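Ribulose-bisphosphate carboxylase (Alicyclobacillus acidocaldarius subsp. acidocaldarius, PDB 4NAS) belongs to the ribulose-bisphosphate carboxylase large-chain family, pairing an N-terminal alpha/beta domain with a TIM-barrel catalytic domain. Local coordinates at residues P303-G307 and S308-G312; V345-L348 and Y349-F352. All coordinates share one frame; numbering follows the deposited sequence.

Interaction 1. Residues P303-G307 and S308-G312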
ATOM      1  N   PRO B 303      13.257 -10.201  -5.292  1.00 17.64           N
ATOM      2  CA  PRO B 303      13.810 -10.647  -6.582  1.00 18.00           C
ATOM      3  C   PRO B 303      15.327 -10.776  -6.536  1.00 21.85           C
ATOM      4  O   PRO B 303      15.964  -9.839  -6.037  1.00 24.33           O
ATOM      5  CB  PRO B 303      13.408  -9.508  -7.542  1.00 23.02           C
ATOM      6  CG  PRO B 303      12.206  -8.934  -6.946  1.00 18.47           C
ATOM      7  CD  PRO B 303      12.346  -9.050  -5.458  1.00 18.36           C
ATOM      8  N   SER B 304      15.885 -11.900  -7.009  1.00 18.81           N
ATOM      9  CA  SER B 304      17.341 -12.117  -7.005  1.00 21.15           C
ATOM     10  C   SER B 304      18.018 -11.335  -8.123  1.00 22.28           C
ATOM     11  O   SER B 304      17.351 -10.844  -9.033  1.00 21.95           O
ATOM     12  CB  SER B 304      17.704 -13.591  -7.206  1.00 27.97           C
ATOM     13  OG  SER B 304      17.540 -13.967  -8.581  1.00 19.99           O
HETATM   14  N   MSE B 305      19.353 -11.278  -8.071  1.00 18.98           N
HETATM   15  CA  MSE B 305      20.132 -10.619  -9.100  1.00 23.89           C
HETATM   16  C   MSE B 305      20.282 -11.558 -10.282  1.00 27.18           C
HETATM   17  O   MSE B 305      20.965 -11.221 -11.247  1.00 24.33           O
HETATM   18  CB  MSE B 305      21.514 -10.235  -8.568  1.00 23.40           C
HETATM   19  CG  MSE B 305      21.538  -8.983  -7.707  1.00 16.90           C
HETATM   20 SE   MSE B 305      21.080  -7.433  -8.787  0.64 27.10          SE
HETATM   21  CE  MSE B 305      22.841  -7.117  -9.574  1.00 38.13           C
ATOM     22  N   TYR B 306      19.628 -12.718 -10.209  1.00 25.37           N
ATOM     23  CA  TYR B 306      19.795 -13.784 -11.210  1.00 18.64           C
ATOM     24  C   TYR B 306      18.558 -14.047 -12.102  1.00 23.90           C
ATOM     25  O   TYR B 306      18.588 -14.892 -13.011  1.00 20.69           O
ATOM     26  CB  TYR B 306      20.322 -15.064 -10.512  1.00 18.88           C
ATOM     27  CG  TYR B 306      21.643 -14.766  -9.813  1.00 22.27           C
ATOM     28  CD1 TYR B 306      22.791 -14.517 -10.550  1.00 27.86           C
ATOM     29  CD2 TYR B 306      21.717 -14.632  -8.433  1.00 30.64           C
ATOM     30  CE1 TYR B 306      23.996 -14.192  -9.935  1.00 35.15           C
ATOM     31  CE2 TYR B 306      22.914 -14.303  -7.804  1.00 30.94           C
ATOM     32  CZ  TYR B 306      24.051 -14.085  -8.566  1.00 32.60           C
ATOM     33  OH  TYR B 306      25.250 -13.763  -7.967  1.00 33.16           O
ATOM     34  N   GLY B 307      17.474 -13.326 -11.863  1.00 23.67           N
ATOM     35  CA  GLY B 307      16.273 -13.464 -12.681  1.00 20.69           C
ATOM     36  C   GLY B 307      16.246 -12.464 -13.827  1.00 25.97           C
ATOM     37  O   GLY B 307      17.199 -11.710 -14.012  1.00 26.87           O
ATOM     38  N   SER B 308      15.153 -12.445 -14.587  1.00 29.74           N
ATOM     39  CA  SER B 308      15.045 -11.610 -15.784  1.00 36.97           C
ATOM     40  C   SER B 308      15.051 -10.125 -15.451  1.00 29.44           C
ATOM     41  O   SER B 308      15.605  -9.307 -16.186  1.00 28.10           O
ATOM     42  CB  SER B 308      13.759 -11.940 -16.552  1.00 45.21           C
ATOM     43  OG  SER B 308      13.695 -13.310 -16.891  1.00 53.28           O
ATOM     44  N   VAL B 309      14.410  -9.794 -14.342  1.00 23.91           N
ATOM     45  CA  VAL B 309      14.309  -8.426 -13.878  1.00 28.19           C
ATOM     46  C   VAL B 309      14.803  -8.402 -12.436  1.00 25.84           C
ATOM     47  O   VAL B 309      14.239  -9.074 -11.575  1.00 23.74           O
ATOM     48  CB  VAL B 309      12.850  -7.944 -13.928  1.00 20.05           C
ATOM     49  CG1 VAL B 309      12.726  -6.544 -13.314  1.00 20.65           C
ATOM     50  CG2 VAL B 309      12.307  -8.002 -15.366  1.00 23.39           C
ATOM     51  N   THR B 310      15.870  -7.653 -12.181  1.00 23.90           N
ATOM     52  CA  THR B 310      16.453  -7.620 -10.841  1.00 22.22           C
ATOM     53  C   THR B 310      16.077  -6.311 -10.144  1.00 22.54           C
ATOM     54  O   THR B 310      15.325  -5.492 -10.684  1.00 22.33           O
ATOM     55  CB  THR B 310      17.989  -7.763 -10.874  1.00 23.39           C
ATOM     56  OG1 THR B 310      18.569  -6.514 -11.280  1.00 27.84           O
ATOM     57  CG2 THR B 310      18.413  -8.841 -11.861  1.00 26.68           C
ATOM     58  N   LEU B 311      16.586  -6.123  -8.940  1.00 19.23           N
ATOM     59  CA  LEU B 311      16.390  -4.852  -8.248  1.00 17.13           C
ATOM     60  C   LEU B 311      17.532  -3.937  -8.617  1.00 23.03           C
ATOM     61  O   LEU B 311      17.494  -2.749  -8.321  1.00 26.41           O
ATOM     62  CB  LEU B 311      16.365  -5.059  -6.732  1.00 16.33           C
ATOM     63  CG  LEU B 311      15.163  -5.816  -6.149  1.00 16.28           C
ATOM     64  CD1 LEU B 311      15.248  -5.827  -4.630  1.00 18.31           C
ATOM     65  CD2 LEU B 311      13.804  -5.259  -6.609  1.00 19.78           C
ATOM     66  N   GLY B 312      18.550  -4.495  -9.271  1.00 18.95           N
ATOM     67  CA  GLY B 312      19.807  -3.791  -9.438  1.00 25.29           C
ATOM     68  C   GLY B 312      20.740  -3.964  -8.249  1.00 27.83           C
ATOM     69  O   GLY B 312      20.305  -4.124  -7.096  1.00 28.31           O
TER
HETATM   70  O   HOH W   1      17.965  -8.022  -7.292  1.00 22.40           O
HETATM   71  O   HOH W   2      14.975 -11.381 -10.296  1.00 24.91           O
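T310 meets M305 where the loop folds back on itself. The methyl T310 CG2 touches two backbone carbonyl oxygens, 3.5 Å from M305 O and 3.6 Å from S304 O, while the selenium of M305, a selenomethionine, lies 3.7 Å from T310 OG1 and slightly closer, 3.5 Å, to G312 C. Bends at both chi2 and chi3 (-66° and -82°) curl the M305 chain round to this position, although its CB points away from 308-312. A second, apolar contact closes the base: P303 CG rests 4.0 Å from L311 CD2, the two side chains crossing at about a right angle. No direct hydrogen bond joins 303-307 to 308-312; two waters do the work instead. One donates to P303 O and accepts from L311 N, and the other donates to both S304 O and V309 O, at 2.7 Å each.

Two ST turns set the frame. S304 OG accepts from Y306 N at 2.9 Å within a type I turn from S304 to G307, and is also bonded to A338 O; T310 OG1 accepts from G312 N. Farther out, M104 of the second subunit packs on P303 and V309. G312 is the N-cap residue of helix 313-324, and the whole stretch is a beta-alpha loop of a TIM barrel, leading from strand 299-303 into that helix.

Interaction 2. Residues V345-L348 and Y349-F352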
ATOM      1  N   VAL B 345      24.109 -22.593  -6.620  1.00 23.84           N
ATOM      2  CA  VAL B 345      24.380 -22.721  -5.183  1.00 23.42           C
ATOM      3  C   VAL B 345      25.732 -22.184  -4.673  1.00 31.30           C
ATOM      4  O   VAL B 345      25.762 -21.476  -3.665  1.00 34.49           O
ATOM      5  CB  VAL B 345      24.070 -24.133  -4.618  1.00 23.30           C
ATOM      6  CG1 VAL B 345      24.679 -24.316  -3.233  1.00 23.54           C
ATOM      7  CG2 VAL B 345      22.565 -24.355  -4.554  1.00 22.04           C
ATOM      8  N   PRO B 346      26.843 -22.504  -5.358  1.00 32.80           N
ATOM      9  CA  PRO B 346      28.115 -21.959  -4.872  1.00 34.13           C
ATOM     10  C   PRO B 346      28.183 -20.434  -4.949  1.00 30.74           C
ATOM     11  O   PRO B 346      28.766 -19.809  -4.074  1.00 27.76           O
ATOM     12  CB  PRO B 346      29.148 -22.571  -5.828  1.00 36.73           C
ATOM     13  CG  PRO B 346      28.503 -23.809  -6.342  1.00 38.37           C
ATOM     14  CD  PRO B 346      27.050 -23.447  -6.474  1.00 37.14           C
ATOM     15  N   ARG B 347      27.625 -19.851  -6.004  1.00 33.47           N
ATOM     16  CA  ARG B 347      27.565 -18.400  -6.115  1.00 31.79           C
ATOM     17  C   ARG B 347      26.704 -17.859  -5.000  1.00 33.52           C
ATOM     18  O   ARG B 347      27.020 -16.819  -4.407  1.00 35.97           O
ATOM     19  CB  ARG B 347      27.014 -17.965  -7.479  1.00 33.88           C
ATOM     20  CG  ARG B 347      26.798 -16.458  -7.622  1.00 33.16           C
ATOM     21  CD  ARG B 347      28.057 -15.638  -7.265  1.00 35.32           C
ATOM     22  NE  ARG B 347      29.028 -15.608  -8.356  1.00 38.69           N
ATOM     23  CZ  ARG B 347      28.960 -14.760  -9.378  1.00 41.99           C
ATOM     24  NH1 ARG B 347      29.874 -14.804 -10.333  1.00 40.51           N
ATOM     25  NH2 ARG B 347      27.968 -13.872  -9.445  1.00 42.39           N
ATOM     26  N   LEU B 348      25.612 -18.556  -4.708  1.00 27.39           N
ATOM     27  CA  LEU B 348      24.730 -18.113  -3.630  1.00 31.39           C
ATOM     28  C   LEU B 348      25.412 -18.157  -2.263  1.00 30.74           C
ATOM     29  O   LEU B 348      25.171 -17.293  -1.426  1.00 27.45           O
ATOM     30  CB  LEU B 348      23.399 -18.873  -3.648  1.00 28.44           C
ATOM     31  CG  LEU B 348      22.513 -18.462  -4.834  1.00 28.03           C
ATOM     32  CD1 LEU B 348      21.330 -19.417  -5.030  1.00 21.15           C
ATOM     33  CD2 LEU B 348      22.024 -17.003  -4.677  1.00 21.38           C
ATOM     34  N   TYR B 349      26.278 -19.146  -2.043  1.00 32.22           N
ATOM     35  CA  TYR B 349      27.069 -19.183  -0.816  1.00 33.77           C
ATOM     36  C   TYR B 349      27.958 -17.946  -0.714  1.00 33.32           C
ATOM     37  O   TYR B 349      28.143 -17.377   0.360  1.00 31.39           O
ATOM     38  CB  TYR B 349      27.953 -20.420  -0.790  1.00 30.44           C
ATOM     39  CG  TYR B 349      27.388 -21.621  -0.070  1.00 32.52           C
ATOM     40  CD1 TYR B 349      26.570 -22.530  -0.736  1.00 33.26           C
ATOM     41  CD2 TYR B 349      27.723 -21.888   1.256  1.00 34.18           C
ATOM     42  CE1 TYR B 349      26.078 -23.652  -0.096  1.00 27.96           C
ATOM     43  CE2 TYR B 349      27.228 -23.016   1.907  1.00 33.15           C
ATOM     44  CZ  TYR B 349      26.406 -23.892   1.218  1.00 32.65           C
ATOM     45  OH  TYR B 349      25.895 -25.011   1.836  1.00 36.50           O
ATOM     46  N   GLN B 350      28.515 -17.539  -1.845  1.00 31.82           N
ATOM     47  CA  GLN B 350      29.415 -16.397  -1.871  1.00 30.70           C
ATOM     48  C   GLN B 350      28.666 -15.092  -1.654  1.00 27.76           C
ATOM     49  O   GLN B 350      29.123 -14.247  -0.896  1.00 40.94           O
ATOM     50  CB  GLN B 350      30.209 -16.384  -3.172  1.00 37.14           C
ATOM     51  CG  GLN B 350      31.203 -17.510  -3.236  1.00 39.75           C
ATOM     52  CD  GLN B 350      31.848 -17.613  -4.577  1.00 44.61           C
ATOM     53  OE1 GLN B 350      31.290 -17.169  -5.582  1.00 49.74           O
ATOM     54  NE2 GLN B 350      33.036 -18.187  -4.612  1.00 52.11           N
ATOM     55  N   ASP B 351      27.487 -14.966  -2.267  1.00 26.47           N
ATOM     56  CA  ASP B 351      26.643 -13.784  -2.101  1.00 25.98           C
ATOM     57  C   ASP B 351      26.059 -13.638  -0.689  1.00 36.08           C
ATOM     58  O   ASP B 351      26.034 -12.539  -0.127  1.00 32.69           O
ATOM     59  CB  ASP B 351      25.477 -13.783  -3.104  1.00 25.00           C
ATOM     60  CG  ASP B 351      25.905 -13.448  -4.526  1.00 32.58           C
ATOM     61  OD1 ASP B 351      27.088 -13.146  -4.753  1.00 33.29           O
ATOM     62  OD2 ASP B 351      25.046 -13.486  -5.431  1.00 38.46           O
ATOM     63  N   PHE B 352      25.569 -14.730  -0.110  1.00 29.69           N
ATOM     64  CA  PHE B 352      24.801 -14.602   1.135  1.00 28.45           C
ATOM     65  C   PHE B 352      25.358 -15.339   2.357  1.00 26.18           C
ATOM     66  O   PHE B 352      24.961 -15.056   3.488  1.00 26.45           O
ATOM     67  CB  PHE B 352      23.347 -15.027   0.906  1.00 22.36           C
ATOM     68  CG  PHE B 352      22.627 -14.215  -0.139  1.00 22.08           C
ATOM     69  CD1 PHE B 352      21.984 -13.041   0.195  1.00 33.57           C
ATOM     70  CD2 PHE B 352      22.570 -14.654  -1.455  1.00 21.86           C
ATOM     71  CE1 PHE B 352      21.317 -12.290  -0.767  1.00 28.48           C
ATOM     72  CE2 PHE B 352      21.907 -13.918  -2.423  1.00 21.87           C
ATOM     73  CZ  PHE B 352      21.274 -12.730  -2.077  1.00 27.97           C
TER
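V345 CG1 stands anti to the backbone N (chi1 166°), which sets it along the side of the helix, 3.5 Å from Y349 CE1, and the two side chains run side by side. The tyrosine answers with an unusual chi1 of -94°, well off the staggered value, which leaves V345 O in the plane of the ring at its edge, 3.2 Å from Y349 CD1. That carbonyl is already in use, accepting from Y349 N at 2.9 Å.

Three residues on, a second aliphatic-aromatic i to i+4 pair follows. L348 CD2 lies 3.8 Å from F352 CE2, again with the chains pointing the same way, and L348 O stands near the ring plane of F352 at its edge while accepting from F352 N. The i to i+4 backbone bonds of the helix are completed by Q350 N to P346 O, the longest of the four at 3.2 Å, and by D351 N to R347 O.

On the outer face, R347 bends at chi2 and chi3 and brings CD to 3.7 Å from D351 OD1. R347 NE lies 3.9 Å from Q350 OE1, the guanidinium and amide planes only 26° apart. R347 NE and D351 OD1 stay 4.8 Å apart, not in contact, and R347 NH2 and D351 OD2 each bond the hydroxyl of Y306. The helix thus has two chemistries, an apolar side, where V345 and Y349 also meet helix 371-386, and a polar side where a shared phenol bridges two groups that are probably oppositely charged.

In the fold
Interactions 1 and 2 follow one another along the chain within the catalytic domain, their centres about 15 Å apart. Strand 299-303 leads into the loop of interaction 1, while its neighbour in the parallel sheet, strand 333-337, precedes helix 345-352, which holds interaction 2. The strands are side by side in the sheet, and the loop and helix that follow them touch: Y306 OH lies 2.6 Å from D351 OD2 and 3.1 Å from R347 NH2, both probable hydrogen bonds. Y306 adds light packing on L348. Neighbouring parts of the barrel are thereby joined by side chains as well as by strand pairing, one tyrosine tying the loop after strand 299-303 to helix 345-352.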